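PDB 4NNB: OBCA, Oxalate Biosynthetic Component A from Burkholderia glumae, which pairs an N-terminal domain of its own family with a TIM-barrel domain, seen here with magnesium and oxaloacetate bound. Local coordinates for residues 202-207 against 228-233; 235-238 against 242-245; 428-433 against 459-464. One frame throughout, in Å; residues are numbered along the deposited sequence.

Contact 1 of 3, residues 202-207 against 228-233; sequences PITPEA and RDLSDR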
loop_
_atom_site.group_PDB
_atom_site.type_symbol
_atom_site.label_atom_id
_atom_site.label_comp_id
_atom_site.label_asym_id
_atom_site.label_seq_id
_atom_site.Cartn_x
_atom_site.Cartn_y
_atom_site.Cartn_z
ATOM N N PRO A 202 -8.123 1.607 -5.075
ATOM C CA PRO A 202 -9.239 0.867 -5.685
ATOM C C PRO A 202 -9.683 -0.315 -4.836
ATOM O O PRO A 202 -8.892 -1.225 -4.538
ATOM C CB PRO A 202 -8.654 0.368 -7.008
ATOM C CG PRO A 202 -7.160 0.198 -6.713
ATOM C CD PRO A 202 -6.809 1.183 -5.600
ATOM N N ILE A 203 -10.955 -0.305 -4.452
ATOM C CA ILE A 203 -11.467 -1.359 -3.587
ATOM C C ILE A 203 -12.677 -2.091 -4.169
ATOM O O ILE A 203 -13.242 -2.976 -3.528
ATOM C CB ILE A 203 -11.789 -0.810 -2.200
ATOM C CG1 ILE A 203 -12.877 0.269 -2.269
ATOM C CG2 ILE A 203 -10.527 -0.252 -1.557
ATOM C CD1 ILE A 203 -13.257 0.811 -0.895
ATOM N N THR A 204 -13.055 -1.734 -5.391
ATOM C CA THR A 204 -14.190 -2.375 -6.051
ATOM C C THR A 204 -13.710 -3.057 -7.320
ATOM O O THR A 204 -12.647 -2.707 -7.848
ATOM C CB THR A 204 -15.286 -1.353 -6.413
ATOM O OG1 THR A 204 -14.785 -0.457 -7.408
ATOM C CG2 THR A 204 -15.719 -0.571 -5.192
ATOM N N PRO A 205 -14.482 -4.040 -7.815
ATOM C CA PRO A 205 -14.071 -4.726 -9.046
ATOM C C PRO A 205 -13.798 -3.765 -10.200
ATOM O O PRO A 205 -12.819 -3.957 -10.937
ATOM C CB PRO A 205 -15.277 -5.610 -9.363
ATOM C CG PRO A 205 -15.848 -5.946 -8.003
ATOM C CD PRO A 205 -15.649 -4.688 -7.177
ATOM N N GLU A 206 -14.637 -2.740 -10.346
ATOM C CA GLU A 206 -14.491 -1.781 -11.446
ATOM C C GLU A 206 -13.206 -0.979 -11.317
ATOM O O GLU A 206 -12.443 -0.846 -12.274
ATOM C CB GLU A 206 -15.677 -0.814 -11.480
ATOM C CG GLU A 206 -16.086 -0.393 -12.883
ATOM C CD GLU A 206 -16.972 -1.421 -13.556
ATOM O OE1 GLU A 206 -17.575 -2.254 -12.841
ATOM O OE2 GLU A 206 -17.065 -1.400 -14.800
ATOM N N ALA A 207 -12.977 -0.449 -10.126
ATOM C CA ALA A 207 -11.793 0.363 -9.857
ATOM C C ALA A 207 -10.516 -0.483 -9.908
ATOM O O ALA A 207 -9.491 -0.046 -10.442
ATOM C CB ALA A 207 -11.936 1.073 -8.504
ATOM N N ARG A 228 -11.261 -6.565 -0.964
ATOM C CA ARG A 228 -11.655 -6.050 0.344
ATOM C C ARG A 228 -13.141 -6.290 0.564
ATOM O O ARG A 228 -13.931 -6.222 -0.371
ATOM C CB ARG A 228 -11.407 -4.537 0.442
ATOM C CG ARG A 228 -9.965 -4.081 0.202
ATOM C CD ARG A 228 -8.997 -4.607 1.243
ATOM N NE ARG A 228 -7.690 -3.978 1.068
ATOM C CZ ARG A 228 -7.360 -2.799 1.593
ATOM N NH1 ARG A 228 -8.230 -2.139 2.360
ATOM N NH2 ARG A 228 -6.156 -2.290 1.374
ATOM N N ASP A 229 -13.518 -6.534 1.815
ATOM C CA ASP A 229 -14.919 -6.751 2.174
ATOM C C ASP A 229 -15.592 -5.395 2.445
ATOM O O ASP A 229 -15.206 -4.681 3.370
ATOM C CB ASP A 229 -14.961 -7.681 3.400
ATOM C CG ASP A 229 -16.329 -7.751 4.070
ATOM O OD1 ASP A 229 -17.353 -7.499 3.412
ATOM O OD2 ASP A 229 -16.364 -8.092 5.272
ATOM N N LEU A 230 -16.577 -5.034 1.624
ATOM C CA LEU A 230 -17.262 -3.743 1.763
ATOM C C LEU A 230 -18.710 -3.893 2.240
ATOM O O LEU A 230 -19.497 -2.953 2.130
ATOM C CB LEU A 230 -17.257 -2.964 0.438
ATOM C CG LEU A 230 -15.930 -2.725 -0.289
ATOM C CD1 LEU A 230 -16.104 -1.727 -1.431
ATOM C CD2 LEU A 230 -14.868 -2.254 0.683
ATOM N N SER A 231 -19.060 -5.063 2.766
ATOM C CA SER A 231 -20.445 -5.349 3.146
ATOM C C SER A 231 -20.892 -4.551 4.374
ATOM O O SER A 231 -22.089 -4.421 4.638
ATOM C CB SER A 231 -20.615 -6.847 3.416
ATOM O OG SER A 231 -19.767 -7.257 4.477
ATOM N N ASP A 232 -19.931 -4.020 5.122
ATOM C CA ASP A 232 -20.230 -3.265 6.338
ATOM C C ASP A 232 -20.357 -1.736 6.109
ATOM O O ASP A 232 -20.336 -0.954 7.064
ATOM C CB ASP A 232 -19.166 -3.561 7.407
ATOM C CG ASP A 232 -17.820 -2.907 7.093
ATOM O OD1 ASP A 232 -17.620 -2.491 5.936
ATOM O OD2 ASP A 232 -16.954 -2.811 7.992
ATOM N N ARG A 233 -20.476 -1.313 4.852
ATOM C CA ARG A 233 -20.587 0.119 4.545
ATOM C C ARG A 233 -21.879 0.698 5.124
ATOM O O ARG A 233 -22.955 0.146 4.923
ATOM C CB ARG A 233 -20.548 0.358 3.034
ATOM C CG ARG A 233 -21.199 1.667 2.603
ATOM C CD ARG A 233 -21.228 1.813 1.090
ATOM N NE ARG A 233 -19.891 2.029 0.548
ATOM C CZ ARG A 233 -19.534 3.101 -0.153
ATOM N NH1 ARG A 233 -20.416 4.058 -0.411
ATOM N NH2 ARG A 233 -18.294 3.213 -0.605
HETATM O O HOH W 1 -12.475 -5.801 -3.461
#
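I203 and L230 meet where the loop leading into helix 205-217 packs on the chain as it leaves strand 222-229, one of the parallel strands of the TIM-barrel domain. Packing is tight round I203. Its CD1 lies 3.8 Å from L230 CD2 and almost as near to L230 CD1, so the methyl rests against both branches of the leucine fork. It gets there because CG1 stands between the backbone N and the carbonyl carbon (chi1 62°), with chi2 fully extended. The smaller branch, CG2, is turned instead to the aliphatic part of R228, 4.3 Å from its CG. Beyond that the arginine runs on to other partners: its guanidinium nitrogens are held by the backbone carbonyls of G14, P17, I13 and Q249, which fix the rotation of the buried group and probably help to balance its charge.

The side of T204 is looser. Its CB points away from the other segment, and contact is limited to CG2, 4.0 Å from L230 CD1, with the two side chains crossing at about a right angle. T204 is the N-cap of helix 205-217, and its OG1 accepts from A207 N. Further out, past L230, no residue of the turn touches 202-207: the type I turn from L230 to R233 carries exposed S231, whose N and OG both bind D229 OD1, the first of these bonds making an Asx turn. Between the backbones sits one water, which accepts from R228 N at 2.9 Å and can donate to I203 O, also 2.9 Å away, though it has other acceptors in reach.

Contact 2 of 3, residues 235-238 against 242-245; sequences RIEI and GVVT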
loop_
_atom_site.group_PDB
_atom_site.type_symbol
_atom_site.label_atom_id
_atom_site.label_comp_id
_atom_site.label_asym_id
_atom_site.label_seq_id
_atom_site.Cartn_x
_atom_site.Cartn_y
_atom_site.Cartn_z
ATOM N N ARG A 235 -23.916 4.636 6.058
ATOM C CA ARG A 235 -23.943 6.090 5.989
ATOM C C ARG A 235 -24.445 6.683 7.304
ATOM O O ARG A 235 -25.551 6.375 7.747
ATOM C CB ARG A 235 -24.836 6.541 4.827
ATOM C CG ARG A 235 -24.229 6.307 3.453
ATOM C CD ARG A 235 -25.267 6.452 2.339
ATOM N NE ARG A 235 -25.807 7.800 2.240
ATOM C CZ ARG A 235 -25.220 8.788 1.572
ATOM N NH1 ARG A 235 -24.068 8.580 0.944
ATOM N NH2 ARG A 235 -25.782 9.984 1.534
ATOM N N ILE A 236 -23.623 7.523 7.930
ATOM C CA ILE A 236 -23.994 8.193 9.172
ATOM C C ILE A 236 -24.372 9.643 8.880
ATOM O O ILE A 236 -23.564 10.400 8.346
ATOM C CB ILE A 236 -22.837 8.171 10.190
ATOM C CG1 ILE A 236 -22.397 6.737 10.478
ATOM C CG2 ILE A 236 -23.241 8.866 11.483
ATOM C CD1 ILE A 236 -21.252 6.644 11.468
ATOM N N GLU A 237 -25.595 10.030 9.231
ATOM C CA GLU A 237 -26.069 11.374 8.932
ATOM C C GLU A 237 -25.912 12.299 10.135
ATOM O O GLU A 237 -26.290 11.950 11.252
ATOM C CB GLU A 237 -27.522 11.352 8.449
ATOM C CG GLU A 237 -28.018 12.703 7.941
ATOM C CD GLU A 237 -28.956 12.581 6.752
ATOM O OE1 GLU A 237 -30.162 12.334 6.963
ATOM O OE2 GLU A 237 -28.483 12.733 5.606
ATOM N N ILE A 238 -25.335 13.471 9.897
ATOM C CA ILE A 238 -25.051 14.429 10.962
ATOM C C ILE A 238 -25.603 15.802 10.598
ATOM O O ILE A 238 -25.181 16.402 9.611
ATOM C CB ILE A 238 -23.538 14.514 11.230
ATOM C CG1 ILE A 238 -23.039 13.178 11.792
ATOM C CG2 ILE A 238 -23.220 15.656 12.183
ATOM C CD1 ILE A 238 -21.553 13.119 12.044
ATOM N N GLY A 242 -23.943 16.843 7.146
ATOM C CA GLY A 242 -24.196 15.952 6.030
ATOM C C GLY A 242 -23.819 14.513 6.336
ATOM O O GLY A 242 -23.692 14.125 7.499
ATOM N N VAL A 243 -23.628 13.719 5.289
ATOM C CA VAL A 243 -23.380 12.291 5.457
ATOM C C VAL A 243 -21.892 11.942 5.439
ATOM O O VAL A 243 -21.133 12.410 4.590
ATOM C CB VAL A 243 -24.114 11.471 4.369
ATOM C CG1 VAL A 243 -23.917 9.978 4.588
ATOM C CG2 VAL A 243 -25.594 11.823 4.352
ATOM N N VAL A 244 -21.485 11.124 6.400
ATOM C CA VAL A 244 -20.172 10.520 6.403
ATOM C C VAL A 244 -20.366 8.997 6.246
ATOM O O VAL A 244 -21.290 8.424 6.829
ATOM C CB VAL A 244 -19.408 10.905 7.692
ATOM C CG1 VAL A 244 -18.352 9.888 8.030
ATOM C CG2 VAL A 244 -18.781 12.302 7.532
ATOM N N THR A 245 -19.531 8.356 5.430
ATOM C CA THR A 245 -19.639 6.914 5.176
ATOM C C THR A 245 -18.499 6.176 5.869
ATOM O O THR A 245 -17.333 6.503 5.659
ATOM C CB THR A 245 -19.558 6.627 3.672
ATOM O OG1 THR A 245 -20.509 7.442 2.980
ATOM C CG2 THR A 245 -19.825 5.147 3.361
#
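V243 lies across R235, its side chain at about a right angle to the arginine's, and these two residues have more surface buried here than any other. V243 CG1 sits over the centre of one face of the guanidinium, 3.5 Å above its plane, and also touches R235 CB at 3.6 Å. The arginine can wrap the methyl in this way because its chain bends at chi3 (64°), folding the flat group back over the neighbouring strand. The other valine methyl, CG2, lies between E237 OE2, 3.3 Å away, and R235 NH2, 3.4 Å away, so the valine fills the gap between a basic and an acidic side chain on the exposed face. T245 borders the same face; its OG1, near R235 CG, is bonded to E24.

G242 comes third, and it works through its backbone. Its N gives I238 O a nearly straight bond of 2.8 Å, in the carbonyl plane, whereas its own O takes I238 N from above the plane. I236 and V244 form the next hydrogen-bonded pair, I236 N reaching V244 O at 2.7 Å. Non-hydrogen-bonded pairs, R235 with T245 and E237 with V243, alternate with these two, the regular pattern of a two-stranded antiparallel beta hairpin.

Contact 3 of 3, residues 428-433 against 459-464; sequences GQLRPV and VDVALG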
loop_
_atom_site.group_PDB
_atom_site.type_symbol
_atom_site.label_atom_id
_atom_site.label_comp_id
_atom_site.label_asym_id
_atom_site.label_seq_id
_atom_site.Cartn_x
_atom_site.Cartn_y
_atom_site.Cartn_z
ATOM N N GLY A 428 23.993 -5.797 2.255
ATOM C CA GLY A 428 24.670 -6.707 3.166
ATOM C C GLY A 428 23.707 -7.643 3.882
ATOM O O GLY A 428 24.020 -8.812 4.123
ATOM N N GLN A 429 22.530 -7.131 4.228
ATOM C CA GLN A 429 21.520 -7.960 4.876
ATOM C C GLN A 429 20.842 -8.901 3.881
ATOM O O GLN A 429 20.601 -10.071 4.189
ATOM C CB GLN A 429 20.483 -7.084 5.578
ATOM C CG GLN A 429 21.001 -6.414 6.831
ATOM C CD GLN A 429 21.180 -7.398 7.956
ATOM O OE1 GLN A 429 20.206 -7.959 8.461
ATOM N NE2 GLN A 429 22.429 -7.631 8.349
ATOM N N LEU A 430 20.543 -8.396 2.687
ATOM C CA LEU A 430 19.744 -9.153 1.735
ATOM C C LEU A 430 20.566 -10.121 0.895
ATOM O O LEU A 430 20.029 -11.115 0.405
ATOM C CB LEU A 430 18.926 -8.216 0.830
ATOM C CG LEU A 430 17.830 -7.410 1.533
ATOM C CD1 LEU A 430 17.231 -6.369 0.572
ATOM C CD2 LEU A 430 16.747 -8.346 2.060
ATOM N N ARG A 431 21.861 -9.835 0.729
ATOM C CA ARG A 431 22.707 -10.655 -0.146
ATOM C C ARG A 431 22.696 -12.163 0.175
ATOM O O ARG A 431 22.481 -12.968 -0.731
ATOM C CB ARG A 431 24.153 -10.121 -0.213
ATOM C CG ARG A 431 25.111 -11.008 -1.002
ATOM C CD ARG A 431 25.360 -10.462 -2.384
ATOM N NE ARG A 431 26.114 -9.213 -2.313
ATOM C CZ ARG A 431 26.180 -8.326 -3.295
ATOM N NH1 ARG A 431 25.526 -8.545 -4.425
ATOM N NH2 ARG A 431 26.888 -7.216 -3.142
ATOM N N PRO A 432 22.915 -12.543 1.451
ATOM C CA PRO A 432 22.941 -13.985 1.735
ATOM C C PRO A 432 21.571 -14.625 1.527
ATOM O O PRO A 432 21.512 -15.808 1.200
ATOM C CB PRO A 432 23.304 -14.051 3.222
ATOM C CG PRO A 432 23.787 -12.703 3.596
ATOM C CD PRO A 432 23.118 -11.746 2.676
ATOM N N VAL A 433 20.492 -13.863 1.723
ATOM C CA VAL A 433 19.142 -14.373 1.453
ATOM C C VAL A 433 19.006 -14.671 -0.033
ATOM O O VAL A 433 18.594 -15.770 -0.424
ATOM C CB VAL A 433 18.044 -13.375 1.925
ATOM C CG1 VAL A 433 16.648 -13.811 1.461
ATOM C CG2 VAL A 433 18.072 -13.233 3.438
ATOM N N VAL A 459 15.671 0.831 -6.433
ATOM C CA VAL A 459 16.450 0.566 -7.632
ATOM C C VAL A 459 17.908 0.210 -7.327
ATOM O O VAL A 459 18.431 -0.744 -7.898
ATOM C CB VAL A 459 16.353 1.721 -8.646
ATOM C CG1 VAL A 459 17.310 1.494 -9.817
ATOM C CG2 VAL A 459 14.925 1.841 -9.140
ATOM N N ASP A 460 18.557 0.954 -6.433
ATOM C CA ASP A 460 19.957 0.666 -6.119
ATOM C C ASP A 460 20.105 -0.742 -5.535
ATOM O O ASP A 460 20.990 -1.500 -5.941
ATOM C CB ASP A 460 20.534 1.681 -5.136
ATOM C CG ASP A 460 20.821 3.032 -5.779
ATOM O OD1 ASP A 460 21.030 3.091 -7.009
ATOM O OD2 ASP A 460 20.833 4.034 -5.042
ATOM N N VAL A 461 19.230 -1.082 -4.588
ATOM C CA VAL A 461 19.285 -2.387 -3.932
ATOM C C VAL A 461 19.010 -3.520 -4.907
ATOM O O VAL A 461 19.705 -4.534 -4.902
ATOM C CB VAL A 461 18.304 -2.470 -2.753
ATOM C CG1 VAL A 461 18.213 -3.901 -2.221
ATOM C CG2 VAL A 461 18.733 -1.535 -1.654
ATOM N N ALA A 462 18.010 -3.345 -5.765
ATOM C CA ALA A 462 17.644 -4.395 -6.705
ATOM C C ALA A 462 18.742 -4.631 -7.743
ATOM O O ALA A 462 19.041 -5.776 -8.123
ATOM C CB ALA A 462 16.336 -4.056 -7.392
ATOM N N LEU A 463 19.324 -3.537 -8.222
ATOM C CA LEU A 463 20.361 -3.623 -9.234
ATOM C C LEU A 463 21.628 -4.230 -8.631
ATOM O O LEU A 463 22.291 -5.057 -9.258
ATOM C CB LEU A 463 20.621 -2.233 -9.827
ATOM C CG LEU A 463 20.134 -2.009 -11.266
ATOM C CD1 LEU A 463 18.959 -2.883 -11.649
ATOM C CD2 LEU A 463 19.811 -0.543 -11.527
ATOM N N GLY A 464 21.940 -3.844 -7.400
ATOM C CA GLY A 464 23.149 -4.310 -6.749
ATOM C C GLY A 464 23.072 -5.767 -6.330
ATOM O O GLY A 464 24.103 -6.413 -6.119
#
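L430 and V461 touch through a single pair of methyls, and beside them R431 reaches across to the backbone of G464. The arginine is the side chain to follow. Its CB does not aim straight at the other helix, and CB, CG and CD all stay clear of 459-464. CG stands opposite the backbone N (chi1 175°), and the chain then bends at both chi2 and chi3, which swings the far end across the gap. NE is still short of contact; CZ comes to 4.0 Å from G464 O, and NH2 stays slightly farther from it. The tip that bonds is NH1, 3.1 Å from G464 O, but with an angle of 135° at the hydrogen the bond is weak, and the oxygen lies oblique to the guanidinium plane. R431 is exposed.

Helices 416-440 and 458-465 belong to the outer layer of the TIM-barrel fold, and strand 444-449 of the barrel sheet runs between them in sequence. I448 of that strand touches both L430 and V461, so the buried part of the contact rests on the barrel wall.

There L430 CD1 meets V461 CG1 at 3.9 Å, the side chains crossing at about a right angle. L398 and I399 also pack on the leucine. A second tie between the two helices is the hydrogen bond of D460 OD2 with H419 of helix 416-440, while D460 OD1 makes a salt bridge with R509.

How the contacts relate
From the N terminus, contact 1 comes first: it closes a loop of 20 residues that holds most of helix 205-217 and most of strand 222-229. Contact 2 opens soon after and closes a much shorter one, three residues between the strands of the hairpin. The two follow in series, but they touch, R233 CG packing 3.8 Å from T245 CG2, so the hairpin adjoins the turn leaving the barrel strand. Contact 3 comes far later, spanning 25 residues that include strand 444-449, and none of the three loops nests in or crosses another. Contact 3 joins two outer helices on the opposite side of the chain's centre, with its own centre about 36 Å from that of contact 1.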